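F-actin-capping protein subunit alpha (Plasmodium berghei, PDB 7A0H) probably binds the fast-growing barbed ends of actin filaments and blocks subunit exchange there, and is seen here as a homodimer of two alpha subunits. Local coordinates at residues A[111-116]-A[169-174]; A[231-236]-A[259-264]. All coordinates share one frame; numbering follows the deposited sequence. Where two conformers were deposited one is given.

Interaction 1 of 2, residues A[111-116]-A[169-174]; sequences DILEKY and NKYNLF
The ring of Tyr171 is the flat group at the centre of this contact, and Tyr171 contributes the largest share of the buried surface. Over one face lies the methyl CD1 of Leu113, 4.1 Å from the ring centroid and 28° off the normal, a CH-pi contact displaced toward the root of the ring, since Leu113 CD1 comes closest to Tyr171 CG, at 3.7 Å. At the far end Ile112 crosses Tyr171 at about a right angle, and Ile112 CG2 approaches obliquely, 3.1 Å from Tyr171 OH, a tight fit. The ring of Tyr116 meets Phe246 and Phe200 edge-to-face; toward the strand Tyr116 offers its CB, 4.2 Å from Leu173 CD1.

This is alpha/beta packing within the capping-protein fold: the first turn of helix 112-131, with Asp111 at the N-cap, lies over the start of strand 170-183, the two short axes 9.5 Å apart and inclined by 27°. Tyr171 and Leu173 both point from the strand toward the helix, whereas Asn172 between them turns away to bond Asn197. With CG anti to its backbone N (chi1 179°), Leu113 slides past Tyr171 in the opposite direction, and it also packs on Ala164 of the adjoining strand 154-167.

Interaction 2 of 2, residues A[231-236]-A[259-264]; sequences KVFEKR and NDVLYD
Phe233, Val261 and the base of Lys231 form the tight, buried part of this contact, which is small. Val261 brings its CG2 methyl to the edge of the Phe233 ring, near the ring plane and 3.8 Å from Phe233 CZ, while the same methyl lies 4.0 Å from Lys231 CB. One branch of a valine thus fills the angle between an aromatic rim and the base of a lysine.

From there the contact becomes polar and only partly buried. Lys231, with CG anti to its backbone N (chi1 -155°), runs fully extended so that its ammonium reaches between two carboxylates one helical turn apart. Lys231 NZ lies a very short 2.5 Å from Asp260 OD2 in the conformer described, arriving from above that carboxylate's plane (49° out of it), and makes a 2.7 Å bond to Asp264 OD2 on the syn lone pair. Both acids use a single oxygen in these salt bridges, and both cross the lysine at about a right angle. Asp260 OD2 also lies at the edge of the Phe233 ring, 3.6 Å from Phe233 CE1, where the slightly positive C-H rim may suit the carboxylate. Two acids around one ammonium would be expected to keep the lysine charged.

The contact joins strand 223-238, outermost in the sheet within this chain, to the C-terminal part of helix 243-266, the short segments 231-236 and 259-264 lying at 147°. Phe233 and Val261 both meet Ile213 of the next strand, 206-220, and Val261 also packs on Ile284 of the second subunit.

In the fold
Both contacts lay a helix on the same five-stranded antiparallel sheet, with their centres 25 Å apart and their nearest atoms about 11 Å apart, so they do not touch. They follow in series along the chain: interaction 1 joins helix 112-131 to strand 170-183, the second strand in sheet order, and closes before interaction 2 joins strand 223-238, outermost within this chain, to helix 243-266. That last helix links them, because its Ile243 and Phe246 touch residues of interaction 1 while its later turns form interaction 2. The two helices thus share the cover of one sheet, and interaction 2 lies beside the second subunit of the homodimer, which no residue of interaction 1 touches.

Interaction 1 of 2, residues A[111-116]-A[169-174]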
loop_
_atom_site.group_PDB
_atom_site.type_symbol
_atom_site.label_atom_id
_atom_site.label_comp_id
_atom_site.label_asym_id
_atom_site.label_seq_id
_atom_site.Cartn_x
_atom_site.Cartn_y
_atom_site.Cartn_z
ATOM N N ASP A 111 4.844 43.282 -16.241
ATOM C CA ASP A 111 4.805 43.983 -14.977
ATOM C C ASP A 111 5.808 43.343 -13.994
ATOM O O ASP A 111 6.475 42.351 -14.291
ATOM C CB ASP A 111 3.402 43.964 -14.385
ATOM C CG ASP A 111 2.980 42.583 -13.920
ATOM O OD1 ASP A 111 3.189 41.573 -14.636
ATOM O OD2 ASP A 111 2.523 42.506 -12.756
ATOM N N ILE A 112 5.847 43.862 -12.769
ATOM C CA ILE A 112 6.948 43.517 -11.882
ATOM C C ILE A 112 6.804 42.076 -11.363
ATOM O O ILE A 112 7.763 41.293 -11.406
ATOM C CB ILE A 112 7.063 44.610 -10.804
ATOM C CG1 ILE A 112 8.213 44.345 -9.857
ATOM C CG2 ILE A 112 5.875 44.714 -9.939
ATOM C CD1 ILE A 112 9.549 44.612 -10.480
ATOM N N LEU A 113 5.598 41.652 -11.018
ATOM C CA LEU A 113 5.373 40.253 -10.623
ATOM C C LEU A 113 5.964 39.259 -11.609
ATOM O O LEU A 113 6.624 38.286 -11.240
ATOM C CB LEU A 113 3.872 39.991 -10.539
ATOM C CG LEU A 113 3.467 38.568 -10.169
ATOM C CD1 LEU A 113 3.989 38.262 -8.751
ATOM C CD2 LEU A 113 1.992 38.446 -10.255
ATOM N N GLU A 114 5.664 39.449 -12.869
ATOM C CA GLU A 114 6.219 38.567 -13.883
ATOM C C GLU A 114 7.739 38.627 -13.849
ATOM O O GLU A 114 8.412 37.668 -14.219
ATOM C CB GLU A 114 5.629 38.931 -15.263
ATOM C CG GLU A 114 6.159 38.162 -16.497
ATOM C CD GLU A 114 5.926 36.647 -16.435
ATOM O OE1 GLU A 114 5.212 36.205 -15.498
ATOM O OE2 GLU A 114 6.469 35.931 -17.326
ATOM N N LYS A 115 8.313 39.747 -13.449
ATOM C CA LYS A 115 9.771 39.811 -13.414
ATOM C C LYS A 115 10.305 38.952 -12.276
ATOM O O LYS A 115 11.266 38.188 -12.447
ATOM C CB LYS A 115 10.196 41.271 -13.239
ATOM C CG LYS A 115 10.143 42.159 -14.478
ATOM C CD LYS A 115 10.721 43.572 -14.150
ATOM C CE LYS A 115 10.587 44.561 -15.317
ATOM N NZ LYS A 115 10.182 45.954 -14.871
ATOM N N TYR A 116 9.610 38.942 -11.145
ATOM C CA TYR A 116 9.964 37.995 -10.096
ATOM C C TYR A 116 9.866 36.559 -10.589
ATOM O O TYR A 116 10.782 35.758 -10.353
ATOM C CB TYR A 116 9.032 38.240 -8.926
ATOM C CG TYR A 116 9.450 39.357 -7.987
ATOM C CD1 TYR A 116 10.352 39.136 -6.954
ATOM C CD2 TYR A 116 8.967 40.630 -8.144
ATOM C CE1 TYR A 116 10.723 40.149 -6.057
ATOM C CE2 TYR A 116 9.321 41.636 -7.276
ATOM C CZ TYR A 116 10.218 41.383 -6.244
ATOM O OH TYR A 116 10.574 42.351 -5.392
ATOM N N ASN A 169 -3.070 42.885 -3.955
ATOM C CA ASN A 169 -1.773 43.556 -4.060
ATOM C C ASN A 169 -0.657 42.788 -3.329
ATOM O O ASN A 169 0.516 43.193 -3.421
ATOM C CB ASN A 169 -1.862 45.012 -3.572
ATOM C CG ASN A 169 -0.504 45.664 -3.388
ATOM O OD1 ASN A 169 0.410 45.484 -4.204
ATOM N ND2 ASN A 169 -0.357 46.411 -2.295
ATOM N N LYS A 170 -0.964 41.659 -2.676
ATOM C CA LYS A 170 0.065 40.758 -2.160
ATOM C C LYS A 170 0.440 39.694 -3.195
ATOM O O LYS A 170 -0.432 39.069 -3.800
ATOM C CB LYS A 170 -0.398 40.097 -0.862
ATOM C CG LYS A 170 0.760 39.523 -0.088
ATOM C CD LYS A 170 0.504 39.549 1.419
ATOM C CE LYS A 170 1.721 39.067 2.213
ATOM N NZ LYS A 170 1.321 38.309 3.477
ATOM N N TYR A 171 1.739 39.525 -3.413
ATOM C CA TYR A 171 2.204 38.684 -4.494
ATOM C C TYR A 171 2.385 37.251 -4.024
ATOM O O TYR A 171 2.438 36.977 -2.829
ATOM C CB TYR A 171 3.532 39.097 -5.103
ATOM C CG TYR A 171 3.577 40.425 -5.800
ATOM C CD1 TYR A 171 2.424 40.996 -6.352
ATOM C CD2 TYR A 171 4.769 41.098 -5.927
ATOM C CE1 TYR A 171 2.471 42.219 -6.983
ATOM C CE2 TYR A 171 4.835 42.326 -6.552
ATOM C CZ TYR A 171 3.689 42.879 -7.086
ATOM O OH TYR A 171 3.771 44.096 -7.713
ATOM N N ASN A 172 2.463 36.334 -4.986
ATOM C CA ASN A 172 2.613 34.947 -4.586
ATOM C C ASN A 172 3.385 34.220 -5.663
ATOM O O ASN A 172 3.180 34.439 -6.862
ATOM C CB ASN A 172 1.257 34.271 -4.334
ATOM C CG ASN A 172 1.429 32.881 -3.787
ATOM O OD1 ASN A 172 1.488 32.668 -2.561
ATOM N ND2 ASN A 172 1.619 31.919 -4.692
ATOM N N LEU A 173 4.337 33.458 -5.247
ATOM C CA LEU A 173 5.064 32.652 -6.198
ATOM C C LEU A 173 5.094 31.214 -5.703
ATOM O O LEU A 173 5.386 30.943 -4.524
ATOM C CB LEU A 173 6.456 33.196 -6.390
ATOM C CG LEU A 173 6.720 34.536 -7.072
ATOM C CD1 LEU A 173 8.192 34.886 -6.610
ATOM C CD2 LEU A 173 6.641 34.480 -8.541
ATOM N N PHE A 174 4.875 30.314 -6.633
ATOM C CA PHE A 174 4.832 28.906 -6.362
ATOM C C PHE A 174 5.844 28.291 -7.278
ATOM O O PHE A 174 5.750 28.473 -8.502
ATOM C CB PHE A 174 3.464 28.356 -6.610
ATOM C CG PHE A 174 3.312 26.875 -6.238
ATOM C CD1 PHE A 174 3.266 26.508 -4.912
ATOM C CD2 PHE A 174 3.222 25.882 -7.217
ATOM C CE1 PHE A 174 3.099 25.172 -4.531
ATOM C CE2 PHE A 174 3.038 24.508 -6.860
ATOM C CZ PHE A 174 2.961 24.162 -5.533
#

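Interaction 2 of 2, residues A[231-236]-A[259-264]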
loop_
_atom_site.group_PDB
_atom_site.type_symbol
_atom_site.label_atom_id
_atom_site.label_comp_id
_atom_site.label_asym_id
_atom_site.label_seq_id
_atom_site.Cartn_x
_atom_site.Cartn_y
_atom_site.Cartn_z
ATOM N N LYS A 231 8.776 15.596 3.826
ATOM C CA LYS A 231 9.311 16.600 4.728
ATOM C C LYS A 231 8.774 17.971 4.311
ATOM O O LYS A 231 8.700 18.284 3.121
ATOM C CB LYS A 231 10.837 16.546 4.780
ATOM C CG LYS A 231 11.290 17.109 6.072
ATOM C CD LYS A 231 12.746 16.820 6.265
ATOM C CE LYS A 231 13.206 17.244 7.612
ATOM N NZ LYS A 231 14.702 17.191 7.593
ATOM N N VAL A 232 8.300 18.700 5.298
ATOM C CA VAL A 232 7.764 20.037 5.208
ATOM C C VAL A 232 8.784 21.018 5.825
ATOM O O VAL A 232 9.345 20.738 6.884
ATOM C CB VAL A 232 6.435 20.081 5.988
ATOM C CG1 VAL A 232 5.981 21.516 6.008
ATOM C CG2 VAL A 232 5.386 19.267 5.319
ATOM N N PHE A 233 8.935 22.190 5.220
ATOM C CA PHE A 233 9.892 23.234 5.596
ATOM C C PHE A 233 9.220 24.608 5.655
ATOM O O PHE A 233 8.383 24.923 4.776
ATOM C CB PHE A 233 11.038 23.341 4.555
ATOM C CG PHE A 233 11.782 22.068 4.328
ATOM C CD1 PHE A 233 12.812 21.685 5.171
ATOM C CD2 PHE A 233 11.441 21.221 3.285
ATOM C CE1 PHE A 233 13.467 20.514 4.974
ATOM C CE2 PHE A 233 12.165 20.025 3.097
ATOM C CZ PHE A 233 13.134 19.694 3.910
ATOM N N GLU A 234 9.660 25.454 6.618
ATOM C CA GLU A 234 9.196 26.840 6.767
ATOM C C GLU A 234 10.363 27.750 7.195
ATOM O O GLU A 234 10.776 27.739 8.355
ATOM C CB GLU A 234 8.044 26.929 7.768
ATOM C CG GLU A 234 7.554 28.397 8.001
ATOM C CD GLU A 234 6.243 28.477 8.783
ATOM O OE1 GLU A 234 5.458 27.513 8.766
ATOM O OE2 GLU A 234 5.993 29.507 9.424
ATOM N N LYS A 235 10.892 28.536 6.246
ATOM C CA LYS A 235 12.121 29.295 6.459
ATOM C C LYS A 235 11.903 30.801 6.304
ATOM O O LYS A 235 11.258 31.263 5.347
ATOM C CB LYS A 235 13.213 28.839 5.433
ATOM C CG LYS A 235 13.518 27.306 5.430
ATOM C CD LYS A 235 14.128 26.867 6.750
ATOM C CE LYS A 235 14.813 25.547 6.609
ATOM N NZ LYS A 235 15.348 25.059 7.918
ATOM N N ARG A 236 12.499 31.568 7.202
ATOM C CA ARG A 236 12.612 33.032 7.072
ATOM C C ARG A 236 13.873 33.364 6.282
ATOM O O ARG A 236 14.954 32.857 6.577
ATOM C CB ARG A 236 12.691 33.730 8.434
ATOM C CG ARG A 236 11.351 33.822 9.187
ATOM C CD ARG A 236 11.418 34.364 10.651
ATOM N NE ARG A 236 10.064 34.665 11.171
ATOM C CZ ARG A 236 9.375 33.985 12.114
ATOM N NH1 ARG A 236 9.847 32.908 12.746
ATOM N NH2 ARG A 236 8.165 34.416 12.439
ATOM N N ASN A 259 18.968 19.018 0.110
ATOM C CA ASN A 259 20.108 18.347 0.739
ATOM C C ASN A 259 19.701 17.708 2.064
ATOM O O ASN A 259 20.176 16.638 2.409
ATOM C CB ASN A 259 21.250 19.383 1.033
ATOM C CG ASN A 259 22.168 19.616 -0.163
ATOM O OD1 ASN A 259 22.415 18.684 -0.930
ATOM N ND2 ASN A 259 22.700 20.871 -0.312
ATOM N N ASP A 260 18.849 18.376 2.838
ATOM C CA ASP A 260 18.448 17.832 4.143
ATOM C C ASP A 260 17.619 16.549 3.982
ATOM O O ASP A 260 17.749 15.624 4.799
ATOM C CB ASP A 260 17.724 18.953 4.915
ATOM C CG ASP A 260 17.277 18.543 6.348
ATOM O OD1 ASP A 260 18.031 17.849 7.100
ATOM O OD2 ASP A 260 16.148 18.982 6.741
ATOM N N VAL A 261 16.794 16.445 2.918
ATOM C CA VAL A 261 16.030 15.204 2.681
ATOM C C VAL A 261 16.982 14.091 2.249
ATOM O O VAL A 261 16.895 12.942 2.713
ATOM C CB VAL A 261 14.921 15.435 1.618
ATOM C CG1 VAL A 261 14.316 14.087 1.144
ATOM C CG2 VAL A 261 13.815 16.350 2.141
ATOM N N LEU A 262 17.927 14.429 1.378
ATOM C CA LEU A 262 18.937 13.463 0.976
ATOM C C LEU A 262 19.620 12.904 2.191
ATOM O O LEU A 262 19.817 11.693 2.321
ATOM C CB LEU A 262 19.956 14.136 0.087
ATOM C CG LEU A 262 20.922 13.238 -0.646
ATOM C CD1 LEU A 262 21.680 14.019 -1.709
ATOM C CD2 LEU A 262 21.873 12.653 0.340
ATOM N N TYR A 263 19.937 13.765 3.123
ATOM C CA TYR A 263 20.593 13.293 4.324
ATOM C C TYR A 263 19.654 12.393 5.107
ATOM O O TYR A 263 20.071 11.349 5.596
ATOM C CB TYR A 263 21.033 14.481 5.154
ATOM C CG TYR A 263 21.556 14.045 6.483
ATOM C CD1 TYR A 263 22.907 13.793 6.689
ATOM C CD2 TYR A 263 20.676 13.873 7.551
ATOM C CE1 TYR A 263 23.369 13.403 7.953
ATOM C CE2 TYR A 263 21.105 13.467 8.788
ATOM C CZ TYR A 263 22.456 13.217 8.994
ATOM O OH TYR A 263 22.842 12.803 10.244
ATOM N N ASP A 264 18.385 12.804 5.241
ATOM C CA ASP A 264 17.406 11.996 5.966
ATOM C C ASP A 264 17.240 10.606 5.384
ATOM O O ASP A 264 17.175 9.623 6.114
ATOM C CB ASP A 264 16.059 12.690 5.943
ATOM C CG ASP A 264 15.995 13.799 6.896
ATOM O OD1 ASP A 264 16.803 13.757 7.839
ATOM O OD2 ASP A 264 15.098 14.652 6.748
#